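Local coordinates for A197 (Sulfolobus turreted icosahedral virus, PDB 2C0N), which is a viral protein of the GT-A fold that probably acts as a glycosyltransferase, moving a sugar from a nucleotide-sugar donor to an acceptor, at residues C116-T121 / V152-T157; S32-V37 / R41-D46. All coordinates share one frame; numbering follows the deposited sequence.

Contact 1 joins the end of strand 115-116 and the turn into strand 120-124 to helix 150-158; contact 2 joins the loop after strand 28-31 to helix 37-50 just past its first turn. Their centres lie about 15 Å apart. R41 of contact 2 bridges them: its NH1 packs 3.2 Å from the carbonyl O of L118 in contact 1. Its guanidinium forms salt bridges with E150, at the start of the helix of contact 1, and with D61, whose backbone is hydrogen-bonded to G119. Since D61 opens a D-E-D sequence, resembling the DXD motif of GT-A enzymes, both contacts probably border the donor-binding region. Nickel, on H198 and H200 of the histidine tag, belongs to neither contact.

Contact 1 (C116-T121 / V152-T157); sequences CGLGFT and VYFFST
F155 lays one face of its ring over the backbone N of C116, with CE2 3.4 Å from that nitrogen. The same CE2 also comes within 3.3 Å of the C116 carbonyl O, so the ring's outer end lies against the main chain at the end of strand 115-116. The C116 sulfur adds a Cys sulfur-aromatic contact from this side of the ring: SG is 3.8 Å from F155 CZ and approaches obliquely, 60° off the ring normal. A C116 chi1 of 60° turns SG back over its own main chain, toward the ring. F154 CD1 is centred on the far face, 3.7 Å from the plane of the F155 ring. L118 comes from that side too, obliquely, its CD2 3.8 Å from F155 CE2 and 4.3 Å from F154 CD1. F155 is thus sandwiched between the C116 backbone and a small apolar cluster. In the GT-A sheet, strand 120-124 runs antiparallel to both 56-60 and 84-88, and helix 150-158 packs against the turn that leads into it. V84 and Y100 also touch F155, while F136 lies nearly parallel to the ring of F154. L118 has a positive phi, part of the change of direction between C116 and the strand. F120 and T121 then form a classic beta bulge opposite F59, and F120 N bonds to T121 OG1 at 3.3 Å, a bent bond of 144°. On the helix, V152 O accepts from both N and OG of S156, the hydroxyl standing above the carbonyl plane.

Contact 2 (S32-V37 / R41-D46); sequences SRRNHV and REIALD
R34 is where the loop of 32-37 first meets the helix, its CG lying 4.0 Å from I43 CD1. The two side chains run roughly perpendicular to each other, and CD1 approaches the guanidinium obliquely. This is the strand-to-helix link of a Rossmann-like beta-alpha-beta unit: strand 28-31 ends, helix 37-50 begins, and the chain goes on to strand 56-60, parallel to strand 3-8 as 28-31 is. The R34 chain is bent at chi2 (-71°), which folds the guanidinium back on its own loop, where NH1 donates to R33 O at 2.8 Å; R33 O lies only 9° out of the guanidinium plane, while NH1 stands above the plane of that carbonyl. NH2 donates to the carbonyl of N190 in the second subunit, and H192 of that subunit packs on both R34 and I43, so this side of the contact lies at the dimer interface. H36 takes the N-cap position. V37 opens the helix, and its carbonyl O receives R41 N at 2.9 Å with an N-H...O angle of 157°. The same O is 3.3 Å from R41 CG. The V37 and R41 side chains run side by side in one direction. R41 is extended from CG to NE, and its charged end is held by salt bridges from NE to E150 and from NH2 to D61, with F59 adding a cation-pi contact. With the guanidinium fixed this way, a methyl lies over one of its faces: V37 CG2 sits 3.4 Å above the plane, nearer its border than its middle, and 3.7 Å from R41 NH2.

Contact 1 (C116-T121 / V152-T157)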
loop_
_atom_site.group_PDB
_atom_site.type_symbol
_atom_site.label_atom_id
_atom_site.label_comp_id
_atom_site.label_asym_id
_atom_site.label_seq_id
_atom_site.Cartn_x
_atom_site.Cartn_y
_atom_site.Cartn_z
ATOM N N CYS A 116 16.058 -10.960 -17.967
ATOM C CA CYS A 116 15.483 -9.661 -17.656
ATOM C C CYS A 116 15.911 -9.253 -16.238
ATOM O O CYS A 116 16.705 -9.960 -15.626
ATOM C CB CYS A 116 13.968 -9.723 -17.807
ATOM S SG CYS A 116 13.150 -10.884 -16.774
ATOM N N GLY A 117 15.434 -8.118 -15.723
ATOM C CA GLY A 117 15.873 -7.611 -14.398
ATOM C C GLY A 117 15.162 -8.111 -13.131
ATOM O O GLY A 117 15.441 -7.625 -12.003
ATOM N N LEU A 118 14.278 -9.070 -13.325
ATOM C CA LEU A 118 13.409 -9.670 -12.297
ATOM C C LEU A 118 12.386 -8.709 -11.688
ATOM O O LEU A 118 11.889 -8.956 -10.595
ATOM C CB LEU A 118 14.238 -10.344 -11.178
ATOM C CG LEU A 118 15.121 -11.484 -11.681
ATOM C CD1 LEU A 118 16.065 -11.983 -10.566
ATOM C CD2 LEU A 118 14.257 -12.580 -12.156
ATOM N N GLY A 119 12.061 -7.632 -12.391
ATOM C CA GLY A 119 11.098 -6.683 -11.917
ATOM C C GLY A 119 9.692 -6.829 -12.449
ATOM O O GLY A 119 8.822 -6.087 -12.049
ATOM N N PHE A 120 9.486 -7.742 -13.390
ATOM C CA PHE A 120 8.176 -7.951 -14.013
ATOM C C PHE A 120 8.248 -9.276 -14.711
ATOM O O PHE A 120 8.383 -9.368 -15.949
ATOM C CB PHE A 120 7.889 -6.816 -15.008
ATOM C CG PHE A 120 6.490 -6.817 -15.584
ATOM C CD1 PHE A 120 5.467 -7.551 -15.026
ATOM C CD2 PHE A 120 6.219 -6.039 -16.685
ATOM C CE1 PHE A 120 4.190 -7.519 -15.582
ATOM C CE2 PHE A 120 4.952 -6.015 -17.248
ATOM C CZ PHE A 120 3.935 -6.743 -16.662
ATOM N N THR A 121 8.194 -10.337 -13.923
ATOM C CA THR A 121 8.734 -11.597 -14.378
ATOM C C THR A 121 7.945 -12.735 -13.756
ATOM O O THR A 121 7.779 -12.775 -12.547
ATOM C CB THR A 121 10.193 -11.727 -13.941
ATOM O OG1 THR A 121 10.915 -10.531 -14.255
ATOM C CG2 THR A 121 10.858 -12.899 -14.583
ATOM N N VAL A 152 21.121 -11.057 -13.471
ATOM C CA VAL A 152 22.047 -11.678 -14.438
ATOM C C VAL A 152 22.571 -12.998 -13.884
ATOM O O VAL A 152 22.697 -13.977 -14.626
ATOM C CB VAL A 152 23.205 -10.740 -14.842
ATOM C CG1 VAL A 152 24.218 -11.458 -15.740
ATOM C CG2 VAL A 152 22.630 -9.541 -15.565
ATOM N N TYR A 153 22.837 -13.045 -12.583
ATOM C CA TYR A 153 23.237 -14.308 -11.960
ATOM C C TYR A 153 22.187 -15.392 -12.195
ATOM O O TYR A 153 22.520 -16.487 -12.644
ATOM C CB TYR A 153 23.460 -14.133 -10.459
ATOM C CG TYR A 153 23.695 -15.436 -9.723
ATOM C CD1 TYR A 153 22.612 -16.188 -9.258
ATOM C CD2 TYR A 153 24.987 -15.937 -9.511
ATOM C CE1 TYR A 153 22.792 -17.373 -8.593
ATOM C CE2 TYR A 153 25.185 -17.156 -8.832
ATOM C CZ TYR A 153 24.067 -17.857 -8.377
ATOM O OH TYR A 153 24.183 -19.048 -7.715
ATOM N N PHE A 154 20.930 -15.077 -11.870
ATOM C CA PHE A 154 19.830 -16.045 -11.956
ATOM C C PHE A 154 19.755 -16.671 -13.357
ATOM O O PHE A 154 19.747 -17.893 -13.523
ATOM C CB PHE A 154 18.506 -15.362 -11.651
ATOM C CG PHE A 154 17.324 -16.236 -11.829
ATOM C CD1 PHE A 154 16.529 -16.124 -12.950
ATOM C CD2 PHE A 154 17.013 -17.190 -10.880
ATOM C CE1 PHE A 154 15.436 -16.942 -13.105
ATOM C CE2 PHE A 154 15.930 -18.026 -11.034
ATOM C CZ PHE A 154 15.143 -17.910 -12.137
ATOM N N PHE A 155 19.725 -15.806 -14.357
ATOM C CA PHE A 155 19.666 -16.255 -15.746
ATOM C C PHE A 155 20.939 -16.927 -16.246
ATOM O O PHE A 155 20.885 -17.946 -16.996
ATOM C CB PHE A 155 19.250 -15.074 -16.621
ATOM C CG PHE A 155 17.829 -14.687 -16.407
ATOM C CD1 PHE A 155 16.830 -15.446 -16.911
ATOM C CD2 PHE A 155 17.475 -13.567 -15.648
ATOM C CE1 PHE A 155 15.498 -15.104 -16.705
ATOM C CE2 PHE A 155 16.159 -13.244 -15.418
ATOM C CZ PHE A 155 15.167 -13.993 -15.930
ATOM N N SER A 156 22.096 -16.391 -15.859
ATOM C CA SER A 156 23.361 -16.957 -16.357
ATOM C C SER A 156 23.621 -18.324 -15.742
ATOM O O SER A 156 24.222 -19.208 -16.373
ATOM C CB SER A 156 24.536 -16.029 -16.044
ATOM O OG SER A 156 24.375 -14.802 -16.726
ATOM N N THR A 157 23.186 -18.484 -14.496
ATOM C CA THR A 157 23.471 -19.683 -13.737
ATOM C C THR A 157 22.470 -20.775 -14.024
ATOM O O THR A 157 22.846 -21.921 -14.222
ATOM C CB THR A 157 23.455 -19.396 -12.224
ATOM O OG1 THR A 157 24.404 -18.360 -11.935
ATOM C CG2 THR A 157 23.821 -20.648 -11.426
#

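Contact 2 (S32-V37 / R41-D46)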
loop_
_atom_site.group_PDB
_atom_site.type_symbol
_atom_site.label_atom_id
_atom_site.label_comp_id
_atom_site.label_asym_id
_atom_site.label_seq_id
_atom_site.Cartn_x
_atom_site.Cartn_y
_atom_site.Cartn_z
ATOM N N SER A 32 9.255 -6.891 3.213
ATOM C CA SER A 32 9.920 -5.842 3.946
ATOM C C SER A 32 11.387 -5.798 3.626
ATOM O O SER A 32 11.941 -6.718 3.046
ATOM C CB SER A 32 9.741 -6.021 5.450
ATOM O OG SER A 32 8.419 -5.687 5.753
ATOM N N ARG A 33 12.007 -4.678 3.993
ATOM C CA ARG A 33 13.343 -4.401 3.586
ATOM C C ARG A 33 14.270 -5.429 4.220
ATOM O O ARG A 33 14.067 -5.817 5.354
ATOM C CB ARG A 33 13.730 -2.994 4.050
ATOM C CG ARG A 33 14.978 -2.520 3.447
ATOM C CD ARG A 33 15.193 -1.079 3.792
ATOM N NE ARG A 33 16.474 -0.628 3.271
ATOM C CZ ARG A 33 17.013 0.562 3.497
ATOM N NH1 ARG A 33 16.389 1.458 4.260
ATOM N NH2 ARG A 33 18.212 0.853 2.969
ATOM N N ARG A 34 15.254 -5.900 3.480
ATOM C CA ARG A 34 16.291 -6.739 4.076
ATOM C C ARG A 34 17.650 -6.129 3.686
ATOM O O ARG A 34 17.728 -5.009 3.175
ATOM C CB ARG A 34 16.133 -8.229 3.685
ATOM C CG ARG A 34 14.829 -8.954 4.191
ATOM C CD ARG A 34 14.806 -9.227 5.701
ATOM N NE ARG A 34 13.573 -9.770 6.321
ATOM C CZ ARG A 34 12.572 -9.059 6.872
ATOM N NH1 ARG A 34 12.559 -7.741 6.802
ATOM N NH2 ARG A 34 11.529 -9.660 7.463
ATOM N N ASN A 35 18.712 -6.859 3.939
ATOM C CA ASN A 35 20.050 -6.435 3.569
ATOM C C ASN A 35 20.192 -6.056 2.090
ATOM O O ASN A 35 20.892 -5.119 1.726
ATOM C CB ASN A 35 21.055 -7.554 3.928
ATOM C CG ASN A 35 20.537 -8.476 5.064
ATOM O OD1 ASN A 35 19.407 -9.009 5.009
ATOM N ND2 ASN A 35 21.355 -8.640 6.102
ATOM N N HIS A 36 19.533 -6.813 1.233
ATOM C CA HIS A 36 19.715 -6.649 -0.189
ATOM C C HIS A 36 18.543 -7.304 -0.879
ATOM O O HIS A 36 17.940 -8.235 -0.332
ATOM C CB HIS A 36 21.032 -7.297 -0.613
ATOM C CG HIS A 36 21.324 -7.183 -2.076
ATOM N ND1 HIS A 36 22.219 -6.270 -2.597
ATOM C CD2 HIS A 36 20.871 -7.896 -3.122
ATOM C CE1 HIS A 36 22.270 -6.409 -3.910
ATOM N NE2 HIS A 36 21.442 -7.381 -4.257
ATOM N N VAL A 37 18.223 -6.845 -2.078
ATOM C CA VAL A 37 17.080 -7.418 -2.827
ATOM C C VAL A 37 17.236 -8.925 -3.080
ATOM O O VAL A 37 16.269 -9.673 -3.105
ATOM C CB VAL A 37 16.789 -6.631 -4.135
ATOM C CG1 VAL A 37 17.924 -6.711 -5.104
ATOM C CG2 VAL A 37 15.507 -7.104 -4.775
ATOM N N ARG A 41 14.496 -11.847 -2.600
ATOM C CA ARG A 41 14.095 -12.799 -3.634
ATOM C C ARG A 41 14.266 -14.246 -3.191
ATOM O O ARG A 41 13.466 -15.106 -3.529
ATOM C CB ARG A 41 14.838 -12.557 -4.943
ATOM C CG ARG A 41 14.635 -11.199 -5.503
ATOM C CD ARG A 41 15.008 -11.144 -6.942
ATOM N NE ARG A 41 15.098 -9.776 -7.441
ATOM C CZ ARG A 41 14.058 -9.015 -7.732
ATOM N NH1 ARG A 41 12.832 -9.463 -7.542
ATOM N NH2 ARG A 41 14.238 -7.783 -8.193
ATOM N N GLU A 42 15.286 -14.528 -2.406
ATOM C CA GLU A 42 15.432 -15.873 -1.869
ATOM C C GLU A 42 14.330 -16.224 -0.878
ATOM O O GLU A 42 13.851 -17.332 -0.858
ATOM C CB GLU A 42 16.783 -16.032 -1.193
ATOM C CG GLU A 42 17.212 -17.475 -1.033
ATOM C CD GLU A 42 17.579 -18.085 -2.340
ATOM O OE1 GLU A 42 18.447 -17.532 -3.024
ATOM O OE2 GLU A 42 16.955 -19.082 -2.719
ATOM N N ILE A 43 13.987 -15.297 0.010
ATOM C CA ILE A 43 12.866 -15.478 0.925
ATOM C C ILE A 43 11.602 -15.766 0.130
ATOM O O ILE A 43 10.851 -16.687 0.453
ATOM C CB ILE A 43 12.673 -14.208 1.777
ATOM C CG1 ILE A 43 13.794 -14.099 2.805
ATOM C CG2 ILE A 43 11.291 -14.187 2.493
ATOM C CD1 ILE A 43 13.890 -12.767 3.450
ATOM N N ALA A 44 11.375 -14.982 -0.924
ATOM C CA ALA A 44 10.202 -15.179 -1.806
ATOM C C ALA A 44 10.148 -16.606 -2.344
ATOM O O ALA A 44 9.119 -17.251 -2.217
ATOM C CB ALA A 44 10.225 -14.221 -2.943
ATOM N N LEU A 45 11.248 -17.078 -2.949
ATOM C CA LEU A 45 11.365 -18.476 -3.423
ATOM C C LEU A 45 11.044 -19.517 -2.341
ATOM O O LEU A 45 10.288 -20.445 -2.562
ATOM C CB LEU A 45 12.761 -18.740 -3.976
ATOM C CG LEU A 45 13.012 -20.117 -4.592
ATOM C CD1 LEU A 45 11.965 -20.459 -5.667
ATOM C CD2 LEU A 45 14.431 -20.221 -5.160
ATOM N N ASP A 46 11.612 -19.351 -1.156
ATOM C CA ASP A 46 11.306 -20.244 -0.039
ATOM C C ASP A 46 9.830 -20.289 0.344
ATOM O O ASP A 46 9.284 -21.359 0.618
ATOM C CB ASP A 46 12.096 -19.827 1.183
ATOM C CG ASP A 46 13.550 -20.170 1.074
ATOM O OD1 ASP A 46 13.923 -20.947 0.183
ATOM O OD2 ASP A 46 14.325 -19.644 1.909
#